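Local coordinates for protein ribonucleoside-diphosphate reductase, alpha chain (PDB 6DQX) that probably reduces ribonucleoside diphosphates to deoxyribonucleotides, as the catalytic alpha subunit of a class Id ribonucleotide reductase, at residues A[62-67]-A[71-76]; A[83-88]-A[306-311]; A[93-98]-A[313-318]; A[293-296]-A[302-305]. All blocks are in the same frame, centred on the assembly; numbering follows the deposited sequence.

Interaction 1. Residues A[62-67]-A[71-76]; sequences HAEHKL and GYADKF. With MG (magnesium ion), chain E.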
loop_
_atom_site.group_PDB
_atom_site.type_symbol
_atom_site.label_atom_id
_atom_site.label_comp_id
_atom_site.label_asym_id
_atom_site.label_seq_id
_atom_site.Cartn_x
_atom_site.Cartn_y
_atom_site.Cartn_z
ATOM N N HIS A 62 17.337 21.651 -26.026
ATOM C CA HIS A 62 17.207 20.215 -25.821
ATOM C C HIS A 62 16.129 19.657 -26.743
ATOM O O HIS A 62 16.321 18.620 -27.383
ATOM C CB HIS A 62 16.868 19.873 -24.378
ATOM C CG HIS A 62 16.941 18.409 -24.096
ATOM N ND1 HIS A 62 18.139 17.742 -23.939
ATOM C CD2 HIS A 62 15.967 17.480 -23.964
ATOM C CE1 HIS A 62 17.893 16.465 -23.706
ATOM N NE2 HIS A 62 16.585 16.277 -23.735
ATOM N N ALA A 63 15.023 20.386 -26.848
ATOM C CA ALA A 63 13.942 20.011 -27.777
ATOM C C ALA A 63 14.424 19.981 -29.237
ATOM O O ALA A 63 14.171 19.019 -29.949
ATOM C CB ALA A 63 12.761 20.944 -27.611
ATOM N N GLU A 64 15.139 21.021 -29.669
ATOM C CA GLU A 64 15.718 21.019 -31.015
ATOM C C GLU A 64 16.597 19.797 -31.242
ATOM O O GLU A 64 16.506 19.137 -32.278
ATOM C CB GLU A 64 16.553 22.291 -31.273
ATOM C CG GLU A 64 17.323 22.220 -32.599
ATOM C CD GLU A 64 17.933 23.542 -33.038
ATOM O OE1 GLU A 64 17.234 24.587 -33.054
ATOM O OE2 GLU A 64 19.119 23.512 -33.427
ATOM N N HIS A 65 17.455 19.503 -30.286
ATOM C CA HIS A 65 18.359 18.374 -30.418
ATOM C C HIS A 65 17.590 17.056 -30.598
ATOM O O HIS A 65 17.900 16.290 -31.495
ATOM C CB HIS A 65 19.326 18.286 -29.244
ATOM C CG HIS A 65 20.364 17.234 -29.440
ATOM N ND1 HIS A 65 21.382 17.360 -30.365
ATOM C CD2 HIS A 65 20.503 16.008 -28.886
ATOM C CE1 HIS A 65 22.120 16.264 -30.347
ATOM N NE2 HIS A 65 21.611 15.431 -29.456
ATOM N N LYS A 66 16.554 16.839 -29.795
ATOM C CA LYS A 66 15.740 15.616 -29.893
ATOM C C LYS A 66 14.875 15.529 -31.137
ATOM O O LYS A 66 14.638 14.419 -31.647
ATOM C CB LYS A 66 14.886 15.425 -28.627
ATOM C CG LYS A 66 15.705 15.284 -27.353
ATOM C CD LYS A 66 16.525 14.003 -27.369
ATOM C CE LYS A 66 17.318 13.840 -26.097
ATOM N NZ LYS A 66 17.771 12.430 -25.985
ATOM N N LEU A 67 14.402 16.674 -31.639
ATOM C CA LEU A 67 13.636 16.711 -32.890
ATOM C C LEU A 67 14.521 16.546 -34.115
ATOM O O LEU A 67 14.034 16.124 -35.155
ATOM C CB LEU A 67 12.863 18.027 -33.035
ATOM C CG LEU A 67 11.649 18.145 -32.115
ATOM C CD1 LEU A 67 11.162 19.584 -31.955
ATOM C CD2 LEU A 67 10.535 17.228 -32.617
ATOM N N GLY A 71 16.905 25.218 -36.521
ATOM C CA GLY A 71 16.168 26.448 -36.274
ATOM C C GLY A 71 15.017 26.329 -35.282
ATOM O O GLY A 71 14.446 27.349 -34.884
ATOM N N TYR A 72 14.728 25.114 -34.825
ATOM C CA TYR A 72 13.597 24.900 -33.933
ATOM C C TYR A 72 13.733 25.675 -32.611
ATOM O O TYR A 72 12.783 26.340 -32.182
ATOM C CB TYR A 72 13.360 23.404 -33.694
ATOM C CG TYR A 72 12.174 23.185 -32.796
ATOM C CD1 TYR A 72 10.881 23.117 -33.313
ATOM C CD2 TYR A 72 12.338 23.101 -31.411
ATOM C CE1 TYR A 72 9.790 22.935 -32.460
ATOM C CE2 TYR A 72 11.256 22.936 -30.571
ATOM C CZ TYR A 72 9.983 22.848 -31.112
ATOM O OH TYR A 72 8.905 22.700 -30.278
ATOM N N ALA A 73 14.904 25.577 -31.967
ATOM C CA ALA A 73 15.145 26.220 -30.671
ATOM C C ALA A 73 14.865 27.712 -30.693
ATOM O O ALA A 73 14.205 28.230 -29.792
ATOM C CB ALA A 73 16.570 25.964 -30.193
ATOM N N ASP A 74 15.350 28.401 -31.722
ATOM C CA ASP A 74 15.136 29.843 -31.822
ATOM C C ASP A 74 13.658 30.195 -32.042
ATOM O O ASP A 74 13.183 31.198 -31.505
ATOM C CB ASP A 74 16.025 30.481 -32.907
ATOM C CG ASP A 74 17.498 30.528 -32.506
ATOM O OD1 ASP A 74 17.838 30.422 -31.302
ATOM O OD2 ASP A 74 18.328 30.653 -33.418
ATOM N N LYS A 75 12.942 29.344 -32.767
ATOM C CA LYS A 75 11.479 29.526 -32.929
ATOM C C LYS A 75 10.769 29.341 -31.606
ATOM O O LYS A 75 9.999 30.199 -31.192
ATOM C CB LYS A 75 10.901 28.572 -33.961
ATOM C CG LYS A 75 10.955 29.100 -35.381
ATOM C CD LYS A 75 10.114 28.267 -36.346
ATOM C CE LYS A 75 8.609 28.455 -36.147
ATOM N NZ LYS A 75 8.051 29.749 -36.656
ATOM N N PHE A 76 11.058 28.222 -30.927
ATOM C CA PHE A 76 10.472 27.984 -29.608
ATOM C C PHE A 76 10.828 29.101 -28.621
ATOM O O PHE A 76 9.963 29.604 -27.898
ATOM C CB PHE A 76 10.924 26.614 -29.100
ATOM C CG PHE A 76 10.350 26.236 -27.774
ATOM C CD1 PHE A 76 11.013 26.568 -26.606
ATOM C CD2 PHE A 76 9.200 25.457 -27.694
ATOM C CE1 PHE A 76 10.501 26.207 -25.369
ATOM C CE2 PHE A 76 8.692 25.076 -26.464
ATOM C CZ PHE A 76 9.350 25.438 -25.303
HETATM MG MG MG E . 22.672 19.458 -30.898
HETATM O O HOH W 1 17.513 27.230 -33.348
HETATM O O HOH W 2 19.683 25.345 -35.324
HETATM O O HOH W 3 21.056 20.493 -31.441
#
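A helical hairpin, formed where helix 52-67 turns through a short loop into helix 72-82, is held beside its loop by Glu64, whose carboxylate accepts from the first turn of the second helix. The two short axes run 140° apart in direction and approach to 8.6 Å. With CG anti to the backbone N (chi1 172°) and the chain extended beyond it, Glu64 reaches across so that Ala73 N donates to Glu64 OE1 over 2.8 Å, nearly straight at 162°, on the lone pair away from the other carboxylate oxygen. Two waters extend this grip: one donates to Glu64 OE1 and accepts from Asp74 N, the other links Glu64 OE2 to Gly71 N. Gly71, at the N-cap, has positive phi, a conformation easy for glycine.

Behind this polar edge Leu67 lays CD1 squarely over the centre of the Tyr72 ring, 3.4 Å from its centroid, while Ala63 CB meets Tyr72 CE2 obliquely at 3.9 Å. The small alanine lets the ring lie close, and the phenol OH is hydrogen-bonded to Val311 O. On a different side of helix 52-67, His65 ND1 binds a magnesium ion at 2.5 Å, with a water as another ligand. A carboxylate facing the first amides of a helix is probably stabilised by the helix dipole, so Glu64 should favour its ionised form, while the CH-pi contact adds apolar packing.

Interaction 2. Residues A[83-88]-A[306-311]; sequences GYFSLS and TEAPEV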
loop_
_atom_site.group_PDB
_atom_site.type_symbol
_atom_site.label_atom_id
_atom_site.label_comp_id
_atom_site.label_asym_id
_atom_site.label_seq_id
_atom_site.Cartn_x
_atom_site.Cartn_y
_atom_site.Cartn_z
ATOM N N GLY A 83 5.533 35.552 -24.896
ATOM C CA GLY A 83 4.511 35.247 -23.899
ATOM C C GLY A 83 3.381 34.366 -24.447
ATOM O O GLY A 83 2.292 34.352 -23.886
ATOM N N TYR A 84 3.647 33.628 -25.529
ATOM C CA TYR A 84 2.603 32.802 -26.164
ATOM C C TYR A 84 2.394 31.446 -25.510
ATOM O O TYR A 84 1.337 30.855 -25.733
ATOM C CB TYR A 84 2.930 32.535 -27.632
ATOM C CG TYR A 84 3.055 33.758 -28.522
ATOM C CD1 TYR A 84 2.567 35.007 -28.138
ATOM C CD2 TYR A 84 3.628 33.640 -29.770
ATOM C CE1 TYR A 84 2.679 36.103 -28.970
ATOM C CE2 TYR A 84 3.730 34.735 -30.622
ATOM C CZ TYR A 84 3.260 35.956 -30.214
ATOM O OH TYR A 84 3.372 37.048 -31.063
ATOM N N PHE A 85 3.409 30.943 -24.794
ATOM C CA PHE A 85 3.468 29.564 -24.237
ATOM C C PHE A 85 3.577 29.554 -22.743
ATOM O O PHE A 85 4.432 30.230 -22.179
ATOM C CB PHE A 85 4.754 28.816 -24.658
ATOM C CG PHE A 85 4.862 28.485 -26.101
ATOM C CD1 PHE A 85 3.778 28.546 -26.964
ATOM C CD2 PHE A 85 6.087 28.050 -26.603
ATOM C CE1 PHE A 85 3.931 28.231 -28.289
ATOM C CE2 PHE A 85 6.238 27.723 -27.931
ATOM C CZ PHE A 85 5.151 27.818 -28.781
ATOM N N SER A 86 2.801 28.695 -22.107
ATOM C CA SER A 86 3.039 28.301 -20.727
ATOM C C SER A 86 3.445 26.832 -20.768
ATOM O O SER A 86 2.856 26.060 -21.503
ATOM C CB SER A 86 1.757 28.489 -19.920
ATOM O OG SER A 86 1.757 27.723 -18.737
ATOM N N LEU A 87 4.446 26.454 -19.968
ATOM C CA LEU A 87 4.906 25.073 -19.872
ATOM C C LEU A 87 4.469 24.521 -18.534
ATOM O O LEU A 87 4.356 25.271 -17.546
ATOM C CB LEU A 87 6.432 24.983 -19.996
ATOM C CG LEU A 87 7.070 25.744 -21.150
ATOM C CD1 LEU A 87 8.559 25.519 -21.120
ATOM C CD2 LEU A 87 6.480 25.320 -22.478
ATOM N N SER A 88 4.214 23.219 -18.494
ATOM C CA SER A 88 3.732 22.576 -17.276
ATOM C C SER A 88 4.838 22.545 -16.227
ATOM O O SER A 88 6.035 22.589 -16.560
ATOM C CB SER A 88 3.277 21.147 -17.547
ATOM O OG SER A 88 4.399 20.322 -17.785
ATOM N N THR A 306 0.478 32.223 -37.056
ATOM C CA THR A 306 1.859 31.820 -36.926
ATOM C C THR A 306 1.894 30.323 -36.739
ATOM O O THR A 306 0.847 29.674 -36.599
ATOM C CB THR A 306 2.566 32.487 -35.717
ATOM O OG1 THR A 306 2.067 31.952 -34.485
ATOM C CG2 THR A 306 2.380 34.021 -35.731
ATOM N N GLU A 307 3.106 29.791 -36.691
ATOM C CA GLU A 307 3.324 28.385 -36.344
ATOM C C GLU A 307 3.456 28.122 -34.842
ATOM O O GLU A 307 3.883 27.031 -34.452
ATOM C CB GLU A 307 4.561 27.840 -37.059
ATOM C CG GLU A 307 4.400 27.783 -38.560
ATOM C CD GLU A 307 5.596 27.141 -39.250
ATOM O OE1 GLU A 307 6.682 27.001 -38.615
ATOM O OE2 GLU A 307 5.452 26.791 -40.439
ATOM N N ALA A 308 3.018 29.039 -33.984
ATOM C CA ALA A 308 3.209 28.813 -32.537
ATOM C C ALA A 308 2.502 27.542 -31.995
ATOM O O ALA A 308 3.140 26.739 -31.304
ATOM C CB ALA A 308 2.838 30.047 -31.716
ATOM N N PRO A 309 1.219 27.321 -32.328
ATOM C CA PRO A 309 0.573 26.079 -31.847
ATOM C C PRO A 309 1.220 24.819 -32.371
ATOM O O PRO A 309 1.363 23.841 -31.629
ATOM C CB PRO A 309 -0.861 26.203 -32.340
ATOM C CG PRO A 309 -1.055 27.653 -32.535
ATOM C CD PRO A 309 0.254 28.163 -33.042
ATOM N N GLU A 310 1.691 24.857 -33.616
ATOM C CA GLU A 310 2.402 23.725 -34.183
ATOM C C GLU A 310 3.722 23.456 -33.480
ATOM O O GLU A 310 4.074 22.292 -33.204
ATOM C CB GLU A 310 2.649 23.960 -35.670
ATOM C CG GLU A 310 1.359 23.980 -36.471
ATOM C CD GLU A 310 0.747 25.346 -36.655
ATOM O OE1 GLU A 310 0.844 26.231 -35.768
ATOM O OE2 GLU A 310 0.078 25.523 -37.712
ATOM N N VAL A 311 4.451 24.532 -33.182
ATOM C CA VAL A 311 5.722 24.412 -32.455
ATOM C C VAL A 311 5.489 23.808 -31.082
ATOM O O VAL A 311 6.260 22.926 -30.662
ATOM C CB VAL A 311 6.481 25.771 -32.405
ATOM C CG1 VAL A 311 7.576 25.801 -31.348
ATOM C CG2 VAL A 311 7.081 26.039 -33.789
#
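Both aromatic residues of 83-88 that touch helix 308-327 place CG anti to the carbonyl carbon: Tyr84 with chi1 -60° and Phe85 with chi1 -68°. From these positions Phe85 presents the rim of its ring to the helix, and Tyr84 brings CD2 to the methyl of Ala308. The edge of Phe85 points at the first turn, where CZ lies 3.4 Å from Ala308 O, close to the ring plane. Beside it, Phe85 CE1 rests 4.0 Å from Ala308 CB. One turn on, Val311 CG1 also meets the ring edge, 4.1 Å from Phe85 CZ, the two side chains standing at about a right angle. Tyr84 CD2 touches Ala308 CB at 4.2 Å, so one methyl is shared by two rings; a side chain this small lets both aromatics approach the helix.

The helix start is organised by an ST turn, in which Ala308 N donates to Thr306 OG1 over 3.1 Å. The Phe85 ring also meets that of Phe76 in helix 72-82, and the Tyr84 hydroxyl finds its partner, Glu302, outside the two segments. The contact thus joins strand 85-87, which pairs antiparallel with strand 288-296, to the start of helix 308-327. Cohesion across it is largely dispersive, with a weak electrostatic attraction likely between the slightly positive ring edge of Phe85 and the carbonyl oxygen of Ala308.

Interaction 3. Residues A[93-98]-A[313-318]; sequences SNFGLD and TYFLDV. With EDO (1,2-ethanediol), chain F.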
loop_
_atom_site.group_PDB
_atom_site.type_symbol
_atom_site.label_atom_id
_atom_site.label_comp_id
_atom_site.label_asym_id
_atom_site.label_seq_id
_atom_site.Cartn_x
_atom_site.Cartn_y
_atom_site.Cartn_z
ATOM N N SER A 93 10.293 21.562 -14.266
ATOM C CA SER A 93 11.106 20.879 -13.230
ATOM C C SER A 93 12.110 19.873 -13.783
ATOM O O SER A 93 13.268 19.823 -13.306
ATOM C CB SER A 93 10.216 20.218 -12.183
ATOM O OG SER A 93 9.487 21.198 -11.471
ATOM N N ASN A 94 11.679 19.072 -14.764
ATOM C CA ASN A 94 12.352 17.832 -15.122
ATOM C C ASN A 94 12.761 17.660 -16.568
ATOM O O ASN A 94 13.566 16.783 -16.849
ATOM C CB ASN A 94 11.452 16.628 -14.729
ATOM C CG ASN A 94 10.954 16.699 -13.280
ATOM O OD1 ASN A 94 9.806 16.353 -12.997
ATOM N ND2 ASN A 94 11.821 17.166 -12.355
ATOM N N PHE A 95 12.188 18.413 -17.515
ATOM C CA PHE A 95 12.495 18.159 -18.931
ATOM C C PHE A 95 13.978 18.333 -19.259
ATOM O O PHE A 95 14.576 19.353 -18.916
ATOM C CB PHE A 95 11.645 19.055 -19.860
ATOM C CG PHE A 95 11.902 18.818 -21.326
ATOM C CD1 PHE A 95 11.552 17.622 -21.918
ATOM C CD2 PHE A 95 12.515 19.787 -22.116
ATOM C CE1 PHE A 95 11.800 17.387 -23.271
ATOM C CE2 PHE A 95 12.776 19.556 -23.467
ATOM C CZ PHE A 95 12.394 18.379 -24.049
ATOM N N GLY A 96 14.561 17.349 -19.947
ATOM C CA GLY A 96 15.976 17.369 -20.271
ATOM C C GLY A 96 16.923 17.075 -19.105
ATOM O O GLY A 96 18.129 17.076 -19.298
ATOM N N LEU A 97 16.396 16.830 -17.909
ATOM C CA LEU A 97 17.204 16.527 -16.722
ATOM C C LEU A 97 17.030 15.063 -16.290
ATOM O O LEU A 97 16.107 14.369 -16.719
ATOM C CB LEU A 97 16.811 17.445 -15.563
ATOM C CG LEU A 97 16.774 18.956 -15.803
ATOM C CD1 LEU A 97 16.350 19.691 -14.547
ATOM C CD2 LEU A 97 18.116 19.466 -16.299
ATOM N N ASP A 98 17.921 14.589 -15.418
ATOM C CA ASP A 98 17.816 13.210 -14.906
ATOM C C ASP A 98 16.611 12.979 -13.999
ATOM O O ASP A 98 15.950 11.944 -14.093
ATOM C CB ASP A 98 19.098 12.828 -14.155
ATOM C CG ASP A 98 20.294 12.725 -15.070
ATOM O OD1 ASP A 98 20.108 12.551 -16.295
ATOM O OD2 ASP A 98 21.437 12.804 -14.566
ATOM N N THR A 313 2.989 21.822 -30.214
ATOM C CA THR A 313 2.639 20.419 -30.455
ATOM C C THR A 313 3.885 19.521 -30.653
ATOM O O THR A 313 4.014 18.444 -30.021
ATOM C CB THR A 313 1.672 20.307 -31.647
ATOM O OG1 THR A 313 0.521 21.129 -31.386
ATOM C CG2 THR A 313 1.267 18.859 -31.894
ATOM N N TYR A 314 4.801 19.996 -31.505
ATOM C CA TYR A 314 6.107 19.354 -31.714
ATOM C C TYR A 314 6.835 19.203 -30.390
ATOM O O TYR A 314 7.400 18.147 -30.105
ATOM C CB TYR A 314 6.974 20.167 -32.659
ATOM C CG TYR A 314 6.751 19.929 -34.135
ATOM C CD1 TYR A 314 5.476 19.929 -34.694
ATOM C CD2 TYR A 314 7.836 19.715 -34.983
ATOM C CE1 TYR A 314 5.291 19.738 -36.060
ATOM C CE2 TYR A 314 7.666 19.515 -36.343
ATOM C CZ TYR A 314 6.399 19.534 -36.879
ATOM O OH TYR A 314 6.249 19.360 -38.231
ATOM N N PHE A 315 6.759 20.242 -29.556
ATOM C CA PHE A 315 7.441 20.218 -28.259
ATOM C C PHE A 315 6.862 19.144 -27.360
ATOM O O PHE A 315 7.610 18.383 -26.730
ATOM C CB PHE A 315 7.370 21.583 -27.566
ATOM C CG PHE A 315 7.967 21.594 -26.200
ATOM C CD1 PHE A 315 9.331 21.489 -26.059
ATOM C CD2 PHE A 315 7.164 21.720 -25.053
ATOM C CE1 PHE A 315 9.911 21.499 -24.803
ATOM C CE2 PHE A 315 7.734 21.740 -23.801
ATOM C CZ PHE A 315 9.113 21.652 -23.677
ATOM N N LEU A 316 5.536 19.080 -27.286
ATOM C CA LEU A 316 4.871 18.071 -26.464
ATOM C C LEU A 316 5.156 16.648 -26.946
ATOM O O LEU A 316 5.316 15.728 -26.138
ATOM C CB LEU A 316 3.380 18.352 -26.387
ATOM C CG LEU A 316 3.034 19.604 -25.560
ATOM C CD1 LEU A 316 1.542 19.775 -25.495
ATOM C CD2 LEU A 316 3.610 19.542 -24.141
ATOM N N ASP A 317 5.303 16.468 -28.255
ATOM C CA ASP A 317 5.689 15.150 -28.743
ATOM C C ASP A 317 7.089 14.747 -28.286
ATOM O O ASP A 317 7.290 13.605 -27.920
ATOM C CB ASP A 317 5.568 15.048 -30.248
ATOM C CG ASP A 317 5.585 13.621 -30.728
ATOM O OD1 ASP A 317 4.744 12.827 -30.254
ATOM O OD2 ASP A 317 6.431 13.274 -31.586
ATOM N N VAL A 318 8.051 15.667 -28.283
ATOM C CA VAL A 318 9.390 15.304 -27.753
ATOM C C VAL A 318 9.401 15.108 -26.249
ATOM O O VAL A 318 10.181 14.308 -25.742
ATOM C CB VAL A 318 10.510 16.289 -28.152
ATOM C CG1 VAL A 318 10.604 16.349 -29.629
ATOM C CG2 VAL A 318 10.342 17.684 -27.615
HETATM C C1 EDO F . 11.245 12.975 -31.527
HETATM O O1 EDO F . 11.426 12.772 -30.118
HETATM C C2 EDO F . 9.815 13.362 -31.865
HETATM O O2 EDO F . 8.884 12.519 -31.198
#
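Aromatic packing comes first in this contact: Phe95, just past the end of helix 89-94, and Phe315 of helix 308-327 form a T-shaped (edge-to-face) pair. Their centroids are 5.2 Å apart and the planes stand at 71°. Phe315 supplies the edge, its CZ lying 4.1 Å above the plane of Phe95 and offset toward the rim. The nearest atoms are Phe95 CE2 and Phe315 CE1, at 3.7 Å. CG anti to the backbone N (chi1 -179° for Phe95, 176° for Phe315) carries each ring away from its own backbone N. The two side chains slide past each other in opposite directions.

Aliphatic packing adds Val318, one turn along the helix from Phe315. Its CG2 approaches Phe95 CZ obliquely at 4.2 Å, and the branched side chain suits a place where one flank meets this ring and the other faces Leu67.

Polar interactions lie away from the rings. The type II turn from Asn94 to Leu97 carries Gly96 at positive phi, and its amide is hydrogen-bonded to Glu322 further along the helix. Asp317 OD2 accepts from O2 of a bound ethanediol at 2.6 Å, and its carboxylate also pairs with Arg344 and Arg407, a cluster that should favour its ionised form. Between the segments themselves, the chemistry is that of a hydrocarbon interface: hydrogens on the Phe315 edge meet the pi cloud of Phe95, a weak but directional attraction that favours this tilt.

Interaction 4. Residues A[293-296]-A[302-305]; sequences SSMN and EWKD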
loop_
_atom_site.group_PDB
_atom_site.type_symbol
_atom_site.label_atom_id
_atom_site.label_comp_id
_atom_site.label_asym_id
_atom_site.label_seq_id
_atom_site.Cartn_x
_atom_site.Cartn_y
_atom_site.Cartn_z
ATOM N N SER A 293 1.049 21.597 -22.066
ATOM C CA SER A 293 1.529 22.953 -22.053
ATOM C C SER A 293 0.379 23.736 -22.701
ATOM O O SER A 293 -0.580 23.122 -23.180
ATOM C CB SER A 293 2.858 23.098 -22.798
ATOM O OG SER A 293 3.956 22.590 -22.052
ATOM N N SER A 294 0.442 25.054 -22.653
ATOM C CA SER A 294 -0.753 25.886 -22.905
ATOM C C SER A 294 -0.472 27.124 -23.739
ATOM O O SER A 294 0.553 27.799 -23.565
ATOM C CB SER A 294 -1.389 26.320 -21.585
ATOM O OG SER A 294 -1.389 25.246 -20.626
ATOM N N MET A 295 -1.397 27.402 -24.642
ATOM C CA MET A 295 -1.349 28.627 -25.435
ATOM C C MET A 295 -1.981 29.790 -24.680
ATOM O O MET A 295 -3.045 29.650 -24.124
ATOM C CB MET A 295 -2.083 28.431 -26.756
ATOM C CG MET A 295 -1.420 27.449 -27.727
ATOM S SD MET A 295 0.235 27.865 -28.277
ATOM C CE MET A 295 0.005 29.477 -29.011
ATOM N N ASN A 296 -1.336 30.958 -24.723
ATOM C CA ASN A 296 -1.828 32.135 -24.036
ATOM C C ASN A 296 -2.782 32.853 -24.974
ATOM O O ASN A 296 -2.343 33.555 -25.898
ATOM C CB ASN A 296 -0.673 33.067 -23.682
ATOM C CG ASN A 296 -1.092 34.227 -22.821
ATOM O OD1 ASN A 296 -2.267 34.419 -22.541
ATOM N ND2 ASN A 296 -0.116 35.065 -22.440
ATOM N N GLU A 302 -2.229 37.955 -32.160
ATOM C CA GLU A 302 -0.841 37.892 -32.582
ATOM C C GLU A 302 -0.421 36.569 -33.179
ATOM O O GLU A 302 0.264 36.571 -34.199
ATOM C CB GLU A 302 0.143 38.225 -31.448
ATOM C CG GLU A 302 -0.030 39.611 -30.875
ATOM C CD GLU A 302 1.015 39.979 -29.834
ATOM O OE1 GLU A 302 2.081 39.329 -29.760
ATOM O OE2 GLU A 302 0.768 40.960 -29.094
ATOM N N TRP A 303 -0.750 35.443 -32.537
ATOM C CA TRP A 303 -0.204 34.148 -32.980
ATOM C C TRP A 303 -1.120 33.286 -33.841
ATOM O O TRP A 303 -0.644 32.289 -34.369
ATOM C CB TRP A 303 0.373 33.303 -31.806
ATOM C CG TRP A 303 -0.566 33.035 -30.669
ATOM C CD1 TRP A 303 -0.538 33.628 -29.455
ATOM C CD2 TRP A 303 -1.651 32.083 -30.621
ATOM N NE1 TRP A 303 -1.536 33.138 -28.657
ATOM C CE2 TRP A 303 -2.236 32.189 -29.348
ATOM C CE3 TRP A 303 -2.178 31.158 -31.529
ATOM C CZ2 TRP A 303 -3.317 31.402 -28.948
ATOM C CZ3 TRP A 303 -3.243 30.363 -31.126
ATOM C CH2 TRP A 303 -3.810 30.509 -29.850
ATOM N N LYS A 304 -2.369 33.702 -34.071
ATOM C CA LYS A 304 -3.349 32.849 -34.788
ATOM C C LYS A 304 -2.888 32.385 -36.187
ATOM O O LYS A 304 -3.253 31.288 -36.611
ATOM C CB LYS A 304 -4.720 33.508 -34.877
ATOM C CG LYS A 304 -4.696 34.851 -35.600
ATOM C CD LYS A 304 -6.033 35.562 -35.594
ATOM C CE LYS A 304 -5.904 36.906 -36.297
ATOM N NZ LYS A 304 -7.026 37.798 -35.909
ATOM N N ASP A 305 -2.104 33.206 -36.888
ATOM C CA ASP A 305 -1.576 32.843 -38.226
ATOM C C ASP A 305 -0.059 32.621 -38.211
ATOM O O ASP A 305 0.623 32.822 -39.222
ATOM C CB ASP A 305 -1.971 33.917 -39.267
ATOM C CG ASP A 305 -3.478 34.077 -39.404
ATOM O OD1 ASP A 305 -4.200 33.061 -39.579
ATOM O OD2 ASP A 305 -3.966 35.222 -39.364
#
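This is a Met-aromatic contact joined to an indole hydrogen bond, buried where strand 288-296 of the barrel sheet ends and the chain returns through the short helix 300-303. The strand residue Met295 and the helix residue Trp303 supply the apolar half. Bent at both chi2 and chi3, Met295 curls its terminal methyl over the indole, where CE is 3.5 Å from the centroid of the six-membered ring and close to its normal. The sulfur stands behind it on much the same line: Met295 SD is 4.9 Å from that centroid. CE also lies 3.5 Å from Trp303 CD2, an atom of the ring fusion, and Met295 CB packs against Trp303 CZ2 at 3.9 Å. A flexible, unbranched thioether suits this place, because it can fold its tip onto a flat surface.

The polar half lies at the ring's edge. Trp303 NE1 donates to Asn296 O over 2.9 Å with an angle of 165° at the hydrogen. The acceptor sits almost in the indole plane, yet the donor stands 44° above the carbonyl plane of Asn296. The next side chain along the strand is anchored elsewhere: Asn296 ND2 is hydrogen-bonded to Gly83 O. Around the indole, Tyr84 and Phe300 add further ring contacts. A buried indole N-H without an acceptor would probably cost energy; here the carbonyl of Asn296 supplies one and restrains the in-plane position of the indole, while the methionine methyl packs on one face.

Interactions 1, 2 and 3 converge on helix 308-327: interactions 2 and 3 use it directly, and interaction 1 reaches it through Tyr72 OH, 2.7 Å from Val311 O, a probable hydrogen bond. Phe76 bridges 1 to both others, its CD2 lying 3.7 Å from Phe85 CE2 and its CE2 3.6 Å from Phe315 CG. Interactions 2 and 4, with centres about 5 Å apart, share the sheet: strands 85-87 and 288-296 pair antiparallel, and Ser86 N lies 2.8 Å from Ser294 O. Along the chain, interaction 4 is nested within the loops closed by 2 and 3. The magnesium ion belongs to interaction 1; Phe95 of interaction 3 has its side chain about 12 Å away.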